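Short chain dehydrogenase (A0QTM2 homolog) (Mycobacterium thermoresistibile, PDB 3SC4) probably catalyses an NAD(P)-dependent oxidation or reduction, as a short-chain dehydrogenase with a Rossmann-type fold. Local coordinates at residues B[261-264]-B[265-268]; B[50-53]-B[54-57]; B[232-235]-B[236-240]; B[118-121]-B[122-126]. One frame throughout, in Å; residues are numbered along the deposited sequence.

Contact 1 of 4, residues B[261-264]-B[265-268]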
loop_
_atom_site.group_PDB
_atom_site.type_symbol
_atom_site.label_atom_id
_atom_site.label_comp_id
_atom_site.label_asym_id
_atom_site.label_seq_id
_atom_site.Cartn_x
_atom_site.Cartn_y
_atom_site.Cartn_z
ATOM N N ASP B 261 -27.331 0.645 -16.676
ATOM C CA ASP B 261 -27.998 -0.227 -15.716
ATOM C C ASP B 261 -28.297 -1.584 -16.379
ATOM O O ASP B 261 -28.770 -1.652 -17.522
ATOM C CB ASP B 261 -29.277 0.438 -15.162
ATOM C CG ASP B 261 -28.998 1.756 -14.428
ATOM O OD1 ASP B 261 -27.832 2.212 -14.424
ATOM O OD2 ASP B 261 -29.954 2.349 -13.878
ATOM N N CYS B 262 -27.964 -2.666 -15.673
ATOM C CA CYS B 262 -28.279 -4.008 -16.147
ATOM C C CYS B 262 -29.795 -4.130 -16.232
ATOM O O CYS B 262 -30.292 -4.703 -17.178
ATOM C CB CYS B 262 -27.725 -5.064 -15.195
ATOM S SG CYS B 262 -25.931 -5.110 -15.006
ATOM N N VAL B 263 -30.509 -3.572 -15.242
ATOM C CA VAL B 263 -31.971 -3.460 -15.267
ATOM C C VAL B 263 -32.468 -2.068 -14.836
ATOM O O VAL B 263 -32.546 -1.781 -13.637
ATOM C CB VAL B 263 -32.622 -4.510 -14.344
ATOM C CG1 VAL B 263 -34.167 -4.372 -14.364
ATOM C CG2 VAL B 263 -32.183 -5.936 -14.756
ATOM N N PRO B 264 -32.816 -1.201 -15.812
ATOM C CA PRO B 264 -33.264 0.178 -15.502
ATOM C C PRO B 264 -34.464 0.296 -14.551
ATOM O O PRO B 264 -35.368 -0.537 -14.583
ATOM C CB PRO B 264 -33.603 0.764 -16.872
ATOM C CG PRO B 264 -32.758 0.011 -17.828
ATOM C CD PRO B 264 -32.545 -1.374 -17.252
ATOM N N GLY B 265 -34.436 1.318 -13.696
ATOM C CA GLY B 265 -35.497 1.561 -12.715
ATOM C C GLY B 265 -35.409 0.685 -11.473
ATOM O O GLY B 265 -36.391 0.567 -10.728
ATOM N N SER B 266 -34.249 0.047 -11.269
ATOM C CA SER B 266 -33.980 -0.721 -10.051
ATOM C C SER B 266 -33.300 0.151 -9.023
ATOM O O SER B 266 -32.751 1.185 -9.336
ATOM C CB SER B 266 -33.041 -1.899 -10.323
ATOM O OG SER B 266 -33.604 -2.839 -11.203
ATOM N N GLU B 267 -33.329 -0.316 -7.785
ATOM C CA GLU B 267 -32.554 0.267 -6.713
ATOM C C GLU B 267 -31.128 -0.284 -6.861
ATOM O O GLU B 267 -30.925 -1.488 -6.782
ATOM C CB GLU B 267 -33.164 -0.099 -5.341
ATOM C CG GLU B 267 -33.122 1.046 -4.290
ATOM C CD GLU B 267 -34.131 2.187 -4.579
ATOM O OE1 GLU B 267 -35.123 1.959 -5.324
ATOM O OE2 GLU B 267 -33.922 3.315 -4.052
ATOM N N LEU B 268 -30.147 0.586 -7.095
ATOM C CA LEU B 268 -28.807 0.119 -7.390
ATOM C C LEU B 268 -27.984 -0.058 -6.124
ATOM O O LEU B 268 -28.163 0.665 -5.140
ATOM C CB LEU B 268 -28.121 1.082 -8.336
ATOM C CG LEU B 268 -28.668 1.089 -9.756
ATOM C CD1 LEU B 268 -28.149 2.278 -10.545
ATOM C CD2 LEU B 268 -28.296 -0.215 -10.445
#
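Val-263 and Ser-266 close a tight turn at the surface, in the loop that follows helix 245-252, about 23 Å from the centre of the chain to the centre of the contact. Their link is a carbonyl taken by a hydroxyl: Ser-266 OG donates to Val-263 O at 2.9 Å, tilted 29° from the carbonyl plane. The hydroxyl is swung back beside its own backbone N (chi1 -64°), and from there both donors of Ser-266 face the same acceptor. The second, Ser-266 N to Val-263 O, is weak at 3.4 Å, and the shorter hydroxyl bond reinforces it.

Residues Val-263 to Ser-266 form a type II beta turn, and the two central positions are filled accordingly. Pro-264, its phi fixed by the ring, suits the first; Gly-265 holds the positive phi of the second, and the absence of a side chain suits a position so close to Pro-264 O. Alongside the turn, Val-263 CG1 lies 3.6 Å from Ser-266 OG, an apolar branch against the flank of the hydroxyl. Val-263 also rests on Ala-214, and Ser-266 on Ala-216.

Farther out, Asp-261 and Leu-268 bring the ends of the eight residues together, their side chains crossing at about a right angle. Leu-268 CD1 meets the carboxylate at 3.8 Å from Asp-261 OD2, a van der Waals touch. The charge is answered by Arg-219, which forms a salt bridge with Asp-261 OD1; Leu-268 packs on that same arginine and on Pro-277.

Contact 2 of 4, residues B[50-53]-B[54-57]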
loop_
_atom_site.group_PDB
_atom_site.type_symbol
_atom_site.label_atom_id
_atom_site.label_comp_id
_atom_site.label_asym_id
_atom_site.label_seq_id
_atom_site.Cartn_x
_atom_site.Cartn_y
_atom_site.Cartn_z
ATOM N N PRO B 50 -15.053 -16.790 -18.945
ATOM C CA PRO B 50 -14.995 -16.759 -20.408
ATOM C C PRO B 50 -13.742 -16.074 -20.889
ATOM O O PRO B 50 -13.185 -15.274 -20.158
ATOM C CB PRO B 50 -16.180 -15.876 -20.779
ATOM C CG PRO B 50 -16.286 -14.940 -19.656
ATOM C CD PRO B 50 -15.944 -15.738 -18.426
ATOM N N GLY B 51 -13.317 -16.381 -22.108
ATOM C CA GLY B 51 -12.285 -15.631 -22.786
ATOM C C GLY B 51 -10.868 -16.086 -22.523
ATOM O O GLY B 51 -10.591 -16.740 -21.534
ATOM N N THR B 52 -9.993 -15.766 -23.475
ATOM C CA THR B 52 -8.537 -15.818 -23.320
ATOM C C THR B 52 -8.002 -14.568 -24.017
ATOM O O THR B 52 -8.763 -13.873 -24.699
ATOM C CB THR B 52 -7.943 -17.042 -24.024
ATOM O OG1 THR B 52 -8.036 -16.877 -25.450
ATOM C CG2 THR B 52 -8.668 -18.312 -23.592
ATOM N N ILE B 53 -6.712 -14.282 -23.878
ATOM C CA ILE B 53 -6.109 -13.182 -24.653
ATOM C C ILE B 53 -6.356 -13.323 -26.165
ATOM O O ILE B 53 -6.571 -12.325 -26.838
ATOM C CB ILE B 53 -4.602 -12.998 -24.388
ATOM C CG1 ILE B 53 -3.833 -14.321 -24.552
ATOM C CG2 ILE B 53 -4.364 -12.434 -23.018
ATOM C CD1 ILE B 53 -2.319 -14.189 -24.300
ATOM N N TYR B 54 -6.385 -14.542 -26.688
ATOM C CA TYR B 54 -6.621 -14.746 -28.125
ATOM C C TYR B 54 -8.041 -14.379 -28.551
ATOM O O TYR B 54 -8.220 -13.666 -29.541
ATOM C CB TYR B 54 -6.224 -16.180 -28.563
ATOM C CG TYR B 54 -4.757 -16.423 -28.260
ATOM C CD1 TYR B 54 -3.773 -15.613 -28.825
ATOM C CD2 TYR B 54 -4.354 -17.406 -27.348
ATOM C CE1 TYR B 54 -2.436 -15.797 -28.527
ATOM C CE2 TYR B 54 -3.004 -17.592 -27.034
ATOM C CZ TYR B 54 -2.050 -16.786 -27.628
ATOM O OH TYR B 54 -0.703 -16.954 -27.326
ATOM N N THR B 55 -9.048 -14.830 -27.803
ATOM C CA THR B 55 -10.424 -14.434 -28.118
ATOM C C THR B 55 -10.622 -12.951 -27.850
ATOM O O THR B 55 -11.387 -12.296 -28.562
ATOM C CB THR B 55 -11.509 -15.241 -27.354
ATOM O OG1 THR B 55 -11.559 -14.831 -25.970
ATOM C CG2 THR B 55 -11.252 -16.770 -27.483
ATOM N N ALA B 56 -9.942 -12.409 -26.843
ATOM C CA ALA B 56 -9.923 -10.950 -26.641
ATOM C C ALA B 56 -9.369 -10.269 -27.880
ATOM O O ALA B 56 -9.917 -9.278 -28.352
ATOM C CB ALA B 56 -9.086 -10.570 -25.403
ATOM N N ALA B 57 -8.288 -10.831 -28.418
ATOM C CA ALA B 57 -7.658 -10.245 -29.600
ATOM C C ALA B 57 -8.639 -10.212 -30.762
ATOM O O ALA B 57 -8.790 -9.165 -31.389
ATOM C CB ALA B 57 -6.375 -10.957 -29.967
#
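Thr-52 and Ala-56 join their backbones across the start of helix 53-63: Ala-56 N donates to Thr-52 O at 2.9 Å, nearly along the C=O axis. Ala-57 N follows with a bond to Ile-53 O. The chain arrives extended through Gly-51, whose positive phi brings it in beside Thr-55, with Gly-51 CA 3.4 Å from Thr-55 OG1.

Thr-52 is the N-cap, and with Thr-55 it forms a capping box. Thr-52 N donates to Thr-55 OG1 at 3.1 Å, while Thr-55 N returns a bond to Thr-52 OG1 at 3.3 Å, both close to straight. Each hydroxyl sits between its own backbone N and carbonyl carbon (chi1 70° and 74°), the rotamer that turns it toward the partner's N-H. Tyr-54 N adds a weak third bond, to Thr-52 OG1.

The side chains of Ile-53 and Tyr-54 run alongside one another. Ile-53 CG1 stands over the centre of the tyrosine ring, 4.1 Å from the Tyr-54 centroid and only 7° off the normal, a CH-pi contact. Ile-53 also packs on Val-71, and both residues touch Pro-69, fastening the helix start to strand 66-71.

Threonine suits both box positions: Thr-52 OG1 takes first-turn N-H groups, while Thr-55 OG1 accepts the N-H of the N-cap. Thr-52 N, Thr-55 N and, weakly, Tyr-54 N are thus held without a charged group.

Contact 3 of 4, residues B[232-235]-B[236-240]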
loop_
_atom_site.group_PDB
_atom_site.type_symbol
_atom_site.label_atom_id
_atom_site.label_comp_id
_atom_site.label_asym_id
_atom_site.label_seq_id
_atom_site.Cartn_x
_atom_site.Cartn_y
_atom_site.Cartn_z
ATOM N N LEU B 232 -9.077 9.165 -21.079
ATOM C CA LEU B 232 -7.908 8.970 -21.953
ATOM C C LEU B 232 -7.805 10.005 -23.074
ATOM O O LEU B 232 -6.754 10.134 -23.714
ATOM C CB LEU B 232 -7.907 7.560 -22.531
ATOM C CG LEU B 232 -7.755 6.447 -21.487
ATOM C CD1 LEU B 232 -7.972 5.078 -22.112
ATOM C CD2 LEU B 232 -6.401 6.560 -20.833
ATOM N N ASN B 233 -8.888 10.742 -23.289
ATOM C CA ASN B 233 -8.907 11.862 -24.223
ATOM C C ASN B 233 -8.664 13.215 -23.582
ATOM O O ASN B 233 -8.571 14.222 -24.305
ATOM C CB ASN B 233 -10.233 11.894 -24.975
ATOM C CG ASN B 233 -10.268 10.893 -26.082
ATOM O OD1 ASN B 233 -9.654 11.108 -27.110
ATOM N ND2 ASN B 233 -10.972 9.774 -25.877
ATOM N N LYS B 234 -8.533 13.274 -22.253
ATOM C CA LYS B 234 -8.266 14.568 -21.614
ATOM C C LYS B 234 -6.810 14.937 -21.842
ATOM O O LYS B 234 -6.011 14.093 -22.249
ATOM C CB LYS B 234 -8.565 14.542 -20.116
ATOM C CG LYS B 234 -10.027 14.427 -19.770
ATOM C CD LYS B 234 -10.796 15.749 -19.819
ATOM C CE LYS B 234 -11.963 15.729 -18.814
ATOM N NZ LYS B 234 -13.174 16.382 -19.316
ATOM N N PRO B 235 -6.467 16.209 -21.618
ATOM C CA PRO B 235 -5.059 16.551 -21.737
ATOM C C PRO B 235 -4.241 15.905 -20.616
ATOM O O PRO B 235 -4.774 15.617 -19.530
ATOM C CB PRO B 235 -5.039 18.083 -21.640
ATOM C CG PRO B 235 -6.432 18.494 -21.260
ATOM C CD PRO B 235 -7.338 17.393 -21.647
ATOM N N SER B 236 -2.962 15.675 -20.879
ATOM C CA SER B 236 -2.080 15.045 -19.904
ATOM C C SER B 236 -1.891 15.905 -18.623
ATOM O O SER B 236 -1.323 15.432 -17.636
ATOM C CB SER B 236 -0.735 14.695 -20.566
ATOM O OG SER B 236 -0.915 13.708 -21.579
ATOM N N SER B 237 -2.378 17.150 -18.633
ATOM C CA SER B 237 -2.454 17.964 -17.413
ATOM C C SER B 237 -3.576 17.482 -16.462
ATOM O O SER B 237 -3.597 17.809 -15.280
ATOM C CB SER B 237 -2.676 19.441 -17.802
ATOM O OG SER B 237 -3.838 19.589 -18.606
ATOM N N TYR B 238 -4.532 16.727 -16.985
ATOM C CA TYR B 238 -5.603 16.150 -16.139
ATOM C C TYR B 238 -5.056 14.904 -15.441
ATOM O O TYR B 238 -5.109 13.821 -15.979
ATOM C CB TYR B 238 -6.775 15.812 -17.027
ATOM C CG TYR B 238 -8.009 15.279 -16.366
ATOM C CD1 TYR B 238 -8.965 16.152 -15.817
ATOM C CD2 TYR B 238 -8.282 13.910 -16.357
ATOM C CE1 TYR B 238 -10.147 15.662 -15.254
ATOM C CE2 TYR B 238 -9.444 13.418 -15.800
ATOM C CZ TYR B 238 -10.376 14.292 -15.256
ATOM O OH TYR B 238 -11.522 13.797 -14.696
ATOM N N THR B 239 -4.509 15.094 -14.249
ATOM C CA THR B 239 -3.620 14.117 -13.630
ATOM C C THR B 239 -3.745 14.173 -12.109
ATOM O O THR B 239 -4.203 15.161 -11.534
ATOM C CB THR B 239 -2.160 14.397 -14.041
ATOM O OG1 THR B 239 -1.331 13.280 -13.721
ATOM C CG2 THR B 239 -1.635 15.678 -13.356
ATOM N N GLY B 240 -3.373 13.079 -11.467
ATOM C CA GLY B 240 -3.456 12.979 -10.016
ATOM C C GLY B 240 -4.853 12.884 -9.436
ATOM O O GLY B 240 -5.044 13.206 -8.266
#
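Ser-236 takes the second position of a surface turn, meeting Pro-235 through the peptide that joins them, in the loop between helix 222-232 and strand 242-244. Its CB points away, and Ser-236 OG is hydrogen-bonded to Asn-144 and to the carbonyl of Pro-145; Asn-144, with His-146, also binds Lys-234 O. The turn is thereby moored to the chain leading into strand 146-149.

Ser-237 comes next, at the exposed corner. Its hydroxyl lies between its backbone N and carbonyl carbon (chi1 56°), which brings Ser-237 OG to 3.6 Å from Pro-235 CB, over the flank of the pyrrolidine ring.

Tyr-238 then closes a type I beta turn, Pro-235 to Tyr-238. Tyr-238 N donates to Pro-235 O at 2.8 Å, coming from above the carbonyl plane, 45° out of it. Proline suits the first position, since it needs no N-H there and its carbonyl is the acceptor. Tyr-238 CB touches Lys-234 CB at 3.8 Å, and with CG opposite the backbone N (chi1 -177°) the ring swings back over the lysine chain. Lys-234 CG lies over one face, offset toward the rim, 4.1 Å from the Tyr-238 ring centroid in a CH-pi contact; farther along, Lys-234 CE comes to 4.0 Å from Tyr-238 CE1. Tyr-238 O and Thr-239 OG1 bond to Asn-192 and Ser-191 of strand 190-195, as the chain leads into strand 242-244 beside it.

Lysine supplies methylenes to the ring and keeps its ammonium beyond them, 5.5 Å from Lys-234 NZ to the Tyr-238 centroid: cation-pi attraction is at most weak, and the grip is probably mainly dispersive.

Contact 4 of 4, residues B[118-121]-B[122-126]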
loop_
_atom_site.group_PDB
_atom_site.type_symbol
_atom_site.label_atom_id
_atom_site.label_comp_id
_atom_site.label_asym_id
_atom_site.label_seq_id
_atom_site.Cartn_x
_atom_site.Cartn_y
_atom_site.Cartn_z
ATOM N N ASP B 118 0.071 -12.364 -0.972
ATOM C CA ASP B 118 1.102 -12.136 -1.989
ATOM C C ASP B 118 0.530 -12.118 -3.388
ATOM O O ASP B 118 0.988 -11.395 -4.261
ATOM C CB ASP B 118 2.190 -13.197 -1.936
ATOM C CG ASP B 118 3.019 -13.100 -0.709
ATOM O OD1 ASP B 118 2.981 -12.054 -0.040
ATOM O OD2 ASP B 118 3.707 -14.083 -0.397
ATOM N N LEU B 119 -0.497 -12.884 -3.620
ATOM C CA LEU B 119 -1.062 -12.864 -4.930
ATOM C C LEU B 119 -1.738 -11.505 -5.159
ATOM O O LEU B 119 -1.602 -10.894 -6.241
ATOM C CB LEU B 119 -1.958 -14.078 -5.076
ATOM C CG LEU B 119 -2.744 -14.204 -6.346
ATOM C CD1 LEU B 119 -3.133 -15.675 -6.560
ATOM C CD2 LEU B 119 -3.929 -13.299 -6.159
ATOM N N MET B 120 -2.398 -10.982 -4.131
ATOM C CA MET B 120 -3.045 -9.669 -4.247
ATOM C C MET B 120 -2.034 -8.498 -4.353
ATOM O O MET B 120 -2.168 -7.618 -5.193
ATOM C CB MET B 120 -3.989 -9.432 -3.047
ATOM C CG MET B 120 -5.197 -10.354 -3.010
ATOM S SD MET B 120 -6.529 -9.860 -1.892
ATOM C CE MET B 120 -6.022 -10.868 -0.553
ATOM N N ASN B 121 -1.071 -8.477 -3.439
ATOM C CA ASN B 121 -0.032 -7.474 -3.407
ATOM C C ASN B 121 0.767 -7.609 -4.707
ATOM O O ASN B 121 1.046 -6.607 -5.393
ATOM C CB ASN B 121 0.822 -7.708 -2.166
ATOM C CG ASN B 121 1.977 -6.699 -1.997
ATOM O OD1 ASN B 121 1.777 -5.543 -1.571
ATOM N ND2 ASN B 121 3.197 -7.173 -2.229
ATOM N N GLY B 122 1.069 -8.852 -5.096
ATOM C CA GLY B 122 1.901 -9.097 -6.275
ATOM C C GLY B 122 1.307 -8.538 -7.540
ATOM O O GLY B 122 1.950 -7.787 -8.267
ATOM N N ILE B 123 0.064 -8.897 -7.805
ATOM C CA ILE B 123 -0.543 -8.515 -9.049
ATOM C C ILE B 123 -0.901 -7.025 -9.055
ATOM O O ILE B 123 -0.735 -6.356 -10.065
ATOM C CB ILE B 123 -1.791 -9.359 -9.334
ATOM C CG1 ILE B 123 -1.376 -10.812 -9.614
ATOM C CG2 ILE B 123 -2.505 -8.808 -10.510
ATOM C CD1 ILE B 123 -2.545 -11.806 -9.747
ATOM N N GLN B 124 -1.370 -6.500 -7.939
ATOM C CA GLN B 124 -1.952 -5.157 -7.936
ATOM C C GLN B 124 -0.996 -4.026 -7.545
ATOM O O GLN B 124 -0.964 -2.981 -8.211
ATOM C CB GLN B 124 -3.229 -5.123 -7.068
ATOM C CG GLN B 124 -4.408 -5.737 -7.801
ATOM C CD GLN B 124 -5.564 -6.236 -6.929
ATOM O OE1 GLN B 124 -6.732 -6.154 -7.349
ATOM N NE2 GLN B 124 -5.251 -6.793 -5.758
ATOM N N VAL B 125 -0.251 -4.205 -6.465
ATOM C CA VAL B 125 0.624 -3.145 -5.983
ATOM C C VAL B 125 1.928 -3.264 -6.727
ATOM O O VAL B 125 2.317 -2.361 -7.431
ATOM C CB VAL B 125 0.882 -3.246 -4.500
ATOM C CG1 VAL B 125 1.711 -2.070 -4.046
ATOM C CG2 VAL B 125 -0.457 -3.340 -3.737
ATOM N N ARG B 126 2.568 -4.409 -6.614
ATOM C CA ARG B 126 3.805 -4.657 -7.328
ATOM C C ARG B 126 3.572 -4.624 -8.842
ATOM O O ARG B 126 4.328 -3.999 -9.583
ATOM C CB ARG B 126 4.388 -5.987 -6.891
ATOM C CG ARG B 126 5.802 -6.214 -7.390
ATOM C CD ARG B 126 6.384 -7.503 -6.841
ATOM N NE ARG B 126 7.739 -7.801 -7.315
ATOM C CZ ARG B 126 8.035 -8.557 -8.372
ATOM N NH1 ARG B 126 7.070 -9.053 -9.136
ATOM N NH2 ARG B 126 9.314 -8.805 -8.691
#
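Met-120 and Gln-124 make the tightly packed face of this helical turn, within helix 114-135. Met-120 O accepts twice: from Gln-124 N at 3.1 Å and from the side-chain Gln-124 NE2 at 3.2 Å, the two donors reaching it from opposite faces of the carbonyl plane. With CG beside the backbone N (chi1 -77°) and the chain extended beyond it, the amide reaches Met-120 O, which lies near the amide plane. Gln-124 OE1 takes the N-H of Ala-103, so both ends of this buried amide are engaged. Met-120 and Gln-124 also rest on Ala-169 of helix 164-183.

Asn-121 O likewise has two donors, Val-125 N and Arg-126 N, each at 2.9 Å. The second spans five residues and marks a wider, pi-type turn at 122-126. Gly-122 N lies 2.7 Å from Asp-118 O, and glycine adds no side chain at this tight point.

The looser side is apolar and partly exposed. Leu-119 and Ile-123 are stacked one turn apart on the same flank, with Leu-119 CD2 at 4.1 Å from Ile-123 CD1.

The remaining flank faces the second subunit, where Val-125 packs on Met-168 of that subunit. Asp-118 and Arg-126, about two helical turns apart, form salt bridges with Arg-126 and Asp-118 of the second subunit, so that charges at the interface are paired across it.

Contacts 1 and 3 are surface beta turns, type II and type I, in loops after helices 245-252 and 222-232; contacts 2 and 4 are partly buried and belong to helices 53-63 and 114-135. Contact 1 joins a serine hydroxyl to a valine carbonyl, contact 3 an amide to a proline carbonyl; contact 2 adds threonine hydroxyls to its amide bonds, and contact 4 a side-chain amide. Charge also differs: contact 1 pairs its carboxylate within the chain, contact 4 across subunits. None touch; contacts 2 and 4 are nearest, about 13 Å between closest atoms, and contacts 2 and 3 lie on opposite sides of the chain's centre.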